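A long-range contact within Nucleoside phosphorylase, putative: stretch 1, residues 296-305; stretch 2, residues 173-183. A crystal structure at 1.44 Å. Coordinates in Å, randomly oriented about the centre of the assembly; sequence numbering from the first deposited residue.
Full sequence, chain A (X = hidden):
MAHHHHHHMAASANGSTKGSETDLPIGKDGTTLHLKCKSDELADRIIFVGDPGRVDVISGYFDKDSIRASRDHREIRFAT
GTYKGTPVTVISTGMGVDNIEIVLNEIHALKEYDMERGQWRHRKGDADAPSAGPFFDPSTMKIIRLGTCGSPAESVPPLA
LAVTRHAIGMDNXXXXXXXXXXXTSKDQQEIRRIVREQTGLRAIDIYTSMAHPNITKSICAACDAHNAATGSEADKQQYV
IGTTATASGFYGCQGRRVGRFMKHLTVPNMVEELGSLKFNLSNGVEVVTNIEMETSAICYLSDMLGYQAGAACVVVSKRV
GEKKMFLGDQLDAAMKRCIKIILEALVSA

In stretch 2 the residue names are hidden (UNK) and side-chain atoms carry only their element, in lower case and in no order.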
ATOM      1  N   SER A 296      -4.661   3.829  10.918  1.00 17.31           N
ATOM      2  CA  SER A 296      -3.598   4.396  11.738  1.00 17.18           C
ATOM      3  C   SER A 296      -2.991   5.643  11.086  1.00 18.21           C
ATOM      4  O   SER A 296      -2.880   6.687  11.742  1.00 18.52           O
ATOM      5  CB  SER A 296      -2.489   3.369  11.965  1.00 19.24           C
ATOM      6  OG  SER A 296      -1.987   2.896  10.726  1.00 17.60           O
ATOM      7  N   ALA A 297      -2.617   5.553   9.803  1.00 17.13           N
ATOM      8  CA  ALA A 297      -1.971   6.685   9.097  1.00 16.72           C
ATOM      9  C   ALA A 297      -2.968   7.812   8.815  1.00 17.29           C
ATOM     10  O   ALA A 297      -2.618   8.992   8.832  1.00 18.16           O
ATOM     11  CB  ALA A 297      -1.318   6.232   7.779  1.00 19.55           C
ATOM     12  N   ILE A 298      -4.209   7.469   8.516  1.00 18.67           N
ATOM     13  CA  ILE A 298      -5.223   8.504   8.355  1.00 15.90           C
ATOM     14  C   ILE A 298      -5.291   9.339   9.603  1.00 16.71           C
ATOM     15  O   ILE A 298      -5.310  10.567   9.546  1.00 17.47           O
ATOM     16  CB  ILE A 298      -6.614   7.890   8.099  1.00 16.55           C
ATOM     17  CG1 ILE A 298      -6.663   7.290   6.710  1.00 17.61           C
ATOM     18  CG2 ILE A 298      -7.732   8.931   8.270  1.00 20.02           C
ATOM     19  CD1 ILE A 298      -7.919   6.444   6.473  1.00 17.54           C
ATOM     20  N   CYS A 299      -5.408   8.674  10.756  1.00 18.69           N
ATOM     21  CA  CYS A 299      -5.501   9.391  12.020  1.00 17.50           C
ATOM     22  C   CYS A 299      -4.231  10.199  12.337  1.00 15.59           C
ATOM     23  O   CYS A 299      -4.289  11.366  12.734  1.00 16.54           O
ATOM     24  CB  CYS A 299      -5.812   8.416  13.149  1.00 18.22           C
ATOM     25  SG  CYS A 299      -7.501   7.767  13.063  1.00 20.02           S
ATOM     26  N   TYR A 300      -3.087   9.552  12.209  1.00 16.71           N
ATOM     27  CA  TYR A 300      -1.819  10.185  12.574  1.00 16.80           C
ATOM     28  C   TYR A 300      -1.461  11.371  11.688  1.00 17.45           C
ATOM     29  O   TYR A 300      -1.121  12.454  12.180  1.00 17.52           O
ATOM     30  CB  TYR A 300      -0.684   9.162  12.548  1.00 18.53           C
ATOM     31  CG  TYR A 300       0.622   9.733  13.057  1.00 17.50           C
ATOM     32  CD1 TYR A 300       0.993   9.622  14.390  1.00 18.44           C
ATOM     33  CD2 TYR A 300       1.474  10.416  12.201  1.00 18.29           C
ATOM     34  CE1 TYR A 300       2.182  10.177  14.849  1.00 19.25           C
ATOM     35  CE2 TYR A 300       2.670  10.968  12.642  1.00 17.07           C
ATOM     36  CZ  TYR A 300       3.013  10.857  13.977  1.00 20.32           C
ATOM     37  OH  TYR A 300       4.186  11.400  14.438  1.00 21.02           O
ATOM     38  N   LEU A 301      -1.497  11.157  10.385  1.00 17.43           N
ATOM     39  CA  LEU A 301      -1.091  12.200   9.450  1.00 18.49           C
ATOM     40  C   LEU A 301      -2.131  13.342   9.442  1.00 20.20           C
ATOM     41  O   LEU A 301      -1.739  14.506   9.378  1.00 19.88           O
ATOM     42  CB  LEU A 301      -0.932  11.606   8.066  1.00 18.01           C
ATOM     43  CG  LEU A 301       0.223  10.595   7.920  1.00 18.78           C
ATOM     44  CD1 LEU A 301       0.255  10.008   6.516  1.00 19.32           C
ATOM     45  CD2 LEU A 301       1.576  11.245   8.184  1.00 18.93           C
ATOM     46  N   SER A 302      -3.429  13.018   9.564  1.00 18.58           N
ATOM     47  CA  SER A 302      -4.458  14.074   9.631  1.00 17.06           C
ATOM     48  C   SER A 302      -4.262  14.916  10.888  1.00 17.75           C
ATOM     49  O   SER A 302      -4.291  16.164  10.828  1.00 18.70           O
ATOM     50  CB  SER A 302      -5.879  13.503   9.562  1.00 17.46           C
ATOM     51  OG  SER A 302      -6.107  12.865   8.323  1.00 18.94           O
ATOM     52  N   ASP A 303      -4.064  14.251  12.027  1.00 18.12           N
ATOM     53  CA  ASP A 303      -3.873  14.974  13.268  1.00 17.93           C
ATOM     54  C   ASP A 303      -2.637  15.862  13.180  1.00 17.78           C
ATOM     55  O   ASP A 303      -2.651  16.997  13.658  1.00 19.24           O
ATOM     56  CB  ASP A 303      -3.786  14.026  14.465  1.00 16.63           C
ATOM     57  CG  ASP A 303      -3.344  14.734  15.718  1.00 18.61           C
ATOM     58  OD1 ASP A 303      -4.213  15.340  16.396  1.00 21.60           O
ATOM     59  OD2 ASP A 303      -2.127  14.726  16.002  1.00 21.21           O
ATOM     60  N   MET A 304      -1.577  15.348  12.562  1.00 17.57           N
ATOM     61  CA  MET A 304      -0.351  16.121  12.383  1.00 17.65           C
ATOM     62  C   MET A 304      -0.621  17.428  11.625  1.00 17.74           C
ATOM     63  O   MET A 304      -0.035  18.464  11.961  1.00 19.65           O
ATOM     64  CB  MET A 304       0.722  15.279  11.686  1.00 16.52           C
ATOM     65  CG  MET A 304       1.994  16.042  11.333  1.00 15.84           C
ATOM     66  SD  MET A 304       3.310  14.887  10.952  1.00 18.57           S
ATOM     67  CE  MET A 304       3.828  14.501  12.627  1.00 20.44           C
ATOM     68  N   LEU A 305      -1.494  17.357  10.616  1.00 17.37           N
ATOM     69  CA  LEU A 305      -1.865  18.542   9.820  1.00 18.93           C
ATOM     70  C   LEU A 305      -2.929  19.424  10.475  1.00 19.16           C
ATOM     71  O   LEU A 305      -3.194  20.524   9.992  1.00 19.58           O
ATOM     72  CB  LEU A 305      -2.379  18.139   8.442  1.00 19.45           C
ATOM     73  CG  LEU A 305      -1.381  17.462   7.529  1.00 19.32           C
ATOM     74  CD1 LEU A 305      -2.091  17.056   6.245  1.00 20.34           C
ATOM     75  CD2 LEU A 305      -0.212  18.394   7.273  1.00 18.42           C
ATOM     76  N   UNK A 173       4.419   3.474   8.335  1.00 14.73           N
ATOM     77  CA  UNK A 173       4.400   4.634   7.459  1.00 13.31           C
ATOM     78  C   UNK A 173       4.628   5.912   8.266  1.00 13.87           C
ATOM     79  O   UNK A 173       5.454   6.762   7.903  1.00 15.03           O
ATOM     80  c   UNK A 173       2.898   6.016   5.930  1.00 18.67           C
ATOM     81  o   UNK A 173       3.179   3.599   5.675  1.00 14.99           O
ATOM     82  c   UNK A 173       3.103   4.656   6.644  1.00 16.11           C
ATOM     83  N   UNK A 174       3.920   6.038   9.386  1.00 13.54           N
ATOM     84  CA  UNK A 174       4.071   7.223  10.232  1.00 14.02           C
ATOM     85  C   UNK A 174       5.403   7.289  10.969  1.00 15.61           C
ATOM     86  O   UNK A 174       5.755   8.336  11.492  1.00 14.33           O
ATOM     87  c   UNK A 174       2.901   7.353  11.215  1.00 15.30           C
ATOM     88  o   UNK A 174       1.654   7.340  10.505  1.00 15.93           O
ATOM     89  N   UNK A 175       6.177   6.203  11.008  1.00 15.97           N
ATOM     90  CA  UNK A 175       7.519   6.306  11.578  1.00 14.94           C
ATOM     91  C   UNK A 175       8.427   7.273  10.819  1.00 14.63           C
ATOM     92  O   UNK A 175       9.421   7.716  11.368  1.00 15.79           O
ATOM     93  c   UNK A 175       7.177   4.426  13.969  1.00 14.74           C
ATOM     94  c   UNK A 175       8.198   4.933  11.696  1.00 15.76           C
ATOM     95  c   UNK A 175       7.614   3.880  12.627  1.00 15.49           C
ATOM     96  c   UNK A 175       8.642   2.751  12.822  1.00 14.79           C
ATOM     97  N   UNK A 176       8.071   7.611   9.572  1.00 12.86           N
ATOM     98  CA  UNK A 176       8.794   8.554   8.735  1.00 13.75           C
ATOM     99  C   UNK A 176       8.338   9.988   9.024  1.00 14.21           C
ATOM    100  O   UNK A 176       8.924  10.922   8.500  1.00 13.68           O
ATOM    101  c   UNK A 176       8.940   5.671   7.190  1.00 14.57           C
ATOM    102  c   UNK A 176       9.740   4.536   7.089  1.00 14.15           C
ATOM    103  c   UNK A 176      10.826   7.027   6.817  1.00 13.45           C
ATOM    104  o   UNK A 176      11.888   3.539   6.769  1.00 13.87           O
ATOM    105  c   UNK A 176       9.469   6.928   7.046  1.00 13.49           C
ATOM    106  c   UNK A 176       8.643   8.152   7.258  1.00 13.25           C
ATOM    107  c   UNK A 176      11.638   5.894   6.715  1.00 14.07           C
ATOM    108  c   UNK A 176      11.087   4.656   6.833  1.00 13.90           C
ATOM    109  N   UNK A 177       7.350  10.132   9.912  1.00 14.49           N
ATOM    110  CA  UNK A 177       6.823  11.414  10.356  1.00 13.77           C
ATOM    111  C   UNK A 177       6.951  11.546  11.878  1.00 14.87           C
ATOM    112  O   UNK A 177       6.056  12.060  12.566  1.00 14.50           O
ATOM    113  c   UNK A 177       4.882  12.802   7.801  1.00 13.66           C
ATOM    114  c   UNK A 177       5.373  11.553   9.936  1.00 13.60           C
ATOM    115  c   UNK A 177       5.277  10.462   7.652  1.00 13.51           C
ATOM    116  c   UNK A 177       4.713  12.867   6.441  1.00 13.35           C
ATOM    117  c   UNK A 177       5.122  10.509   6.271  1.00 14.12           C
ATOM    118  o   UNK A 177       4.615  11.826   4.303  1.00 15.23           O
ATOM    119  c   UNK A 177       5.169  11.607   8.435  1.00 15.11           C
ATOM    120  c   UNK A 177       4.821  11.726   5.662  1.00 14.75           C
ATOM    121  N   UNK A 178       8.108  11.108  12.384  1.00 14.70           N
ATOM    122  CA  UNK A 178       8.474  11.173  13.808  1.00 15.94           C
ATOM    123  C   UNK A 178       7.523  10.472  14.787  1.00 16.34           C
ATOM    124  O   UNK A 178       7.511  10.804  15.972  1.00 17.63           O
ATOM    125  c   UNK A 178       8.656  12.624  14.233  1.00 16.06           C
ATOM    126  o   UNK A 178       9.645  13.261  13.452  1.00 15.35           O
ATOM    127  N   UNK A 179       6.761   9.479  14.333  1.00 15.68           N
ATOM    128  CA  UNK A 179       5.814   8.809  15.246  1.00 15.70           C
ATOM    129  C   UNK A 179       6.530   8.108  16.393  1.00 20.04           C
ATOM    130  O   UNK A 179       5.960   7.951  17.470  1.00 23.00           O
ATOM    131  c   UNK A 179       4.908   7.850  14.500  1.00 17.53           C
ATOM    132  N   UNK A 180       7.788   7.722  16.173  1.00 19.57           N
ATOM    133  CA  UNK A 180       8.551   6.997  17.178  1.00 21.54           C
ATOM    134  C   UNK A 180       8.993   7.865  18.335  1.00 23.32           C
ATOM    135  O   UNK A 180       9.349   7.337  19.392  1.00 24.13           O
ATOM    136  N   UNK A 181       8.975   9.187  18.155  1.00 22.39           N
ATOM    137  CA  UNK A 181       9.502  10.123  19.156  1.00 23.37           C
ATOM    138  C   UNK A 181       8.517  11.193  19.628  1.00 24.24           C
ATOM    139  O   UNK A 181       8.714  11.771  20.701  1.00 25.91           O
ATOM    140  o   UNK A 181      10.508  11.519  17.423  1.00 25.55           O
ATOM    141  c   UNK A 181      11.928   9.873  18.490  1.00 25.39           C
ATOM    142  c   UNK A 181      10.774  10.854  18.666  1.00 26.45           C
ATOM    143  N   UNK A 182       7.472  11.478  18.857  1.00 20.50           N
ATOM    144  CA  UNK A 182       6.530  12.524  19.233  1.00 22.09           C
ATOM    145  C   UNK A 182       5.681  12.101  20.425  1.00 23.02           C
ATOM    146  O   UNK A 182       5.219  10.967  20.491  1.00 19.53           O
ATOM    147  c   UNK A 182       5.665  12.939  18.046  1.00 21.50           C
ATOM    148  n   UNK A 182       2.651  16.067  16.191  1.00 33.53           N
ATOM    149  n   UNK A 182       4.848  16.752  16.327  1.00 38.26           N
ATOM    150  c   UNK A 182       3.955  15.781  16.145  1.00 33.73           C
ATOM    151  c   UNK A 182       6.411  13.887  17.132  1.00 25.20           C
ATOM    152  c   UNK A 182       5.725  14.084  15.816  1.00 28.44           C
ATOM    153  n   UNK A 182       4.342  14.529  15.926  1.00 30.36           N
ATOM    154  N   UNK A 183       5.472  13.025  21.357  1.00 22.63           N
ATOM    155  CA  UNK A 183       4.718  12.720  22.558  1.00 26.68           C
ATOM    156  C   UNK A 183       3.281  12.376  22.217  1.00 23.89           C
ATOM    157  O   UNK A 183       2.714  12.884  21.249  1.00 24.17           O
ATOM    158  c   UNK A 183       6.150  14.024  24.204  1.00 34.03           C
ATOM    159  c   UNK A 183       4.780  13.892  23.540  1.00 29.17           C
ATOM    160  c   UNK A 183       6.233  15.196  25.155  1.00 36.49           C
ATOM    161  o   UNK A 183       5.388  15.282  26.077  1.00 43.79           O
ATOM    162  o   UNK A 183       7.151  16.031  24.981  1.00 43.37           O
TER

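Position 173 carries three side-chain atoms, a carbon bearing one oxygen and one carbon, and its CB points toward the helix without coming within 4.5 Å: Thr 173. At position 174 one carbon is followed by one oxygen, and nothing more. The carbon lies over one face of the Tyr 300 ring, 3.9 Å from CB to the ring centroid, and the oxygen sits 3.9 Å from Ala 297 CA. This is Ser 174, and here the backbones come closest, with the CA atoms of Ala 297 and Ser 174 6.2 Å apart.

Position 175 has four carbons, forked at the second, on a CA-to-CB bond that points away from the helix, and none touches it: Leu 175. Position 176 holds a carbon and a six-carbon ring bearing one oxygen, also clear of stretch 1, hence Tyr 176. The same set of atoms recurs at position 177, but here the ring meets the helix. Leu 301 CD2 stands over its face, 3.6 Å from the centroid and nearly on the ring normal. This is Tyr 177; its hydroxyl is hydrogen-bonded elsewhere in the structure.

Position 178 shows one carbon and one oxygen, set sideways: Ser 178. A lone carbon at position 179 packs 3.6 Å from Tyr 300 CZ, measured from CB, which makes it Ala 179. Position 180 has no side-chain atoms, so it is Gly 180; an ideal CB there would meet nothing of the helix. At position 181 a carbon carries one oxygen and one carbon, out of contact: Thr 181. Position 182 runs through three carbons and a nitrogen to a carbon with two more nitrogens; Met 304 CE lies over one face of this planar end, and Tyr 300 OH is at its edge. This is Arg 182, with Met 304 CE 3.3 Å from Arg 182 NE. Position 183, three carbons with two oxygens on the third, is Glu 183 and lies beyond the helix's reach.

The rule here is one hydrogen bond across the stretches set among packing contacts, many of them apolar. Tyr 300, with chi1 in t, sends its hydroxyl into the turn and donates a hydrogen bond from OH to Tyr 177 O at 2.7 Å. The acceptor is a backbone carbonyl, so the bond depends on the path of the loop. Around it, Tyr 300, Leu 301 and Met 304, all on one side of the helix, pack against the loop, and 426 Å² is buried in total.

Stretch 2 (173-183) TSLYYSAGTRE
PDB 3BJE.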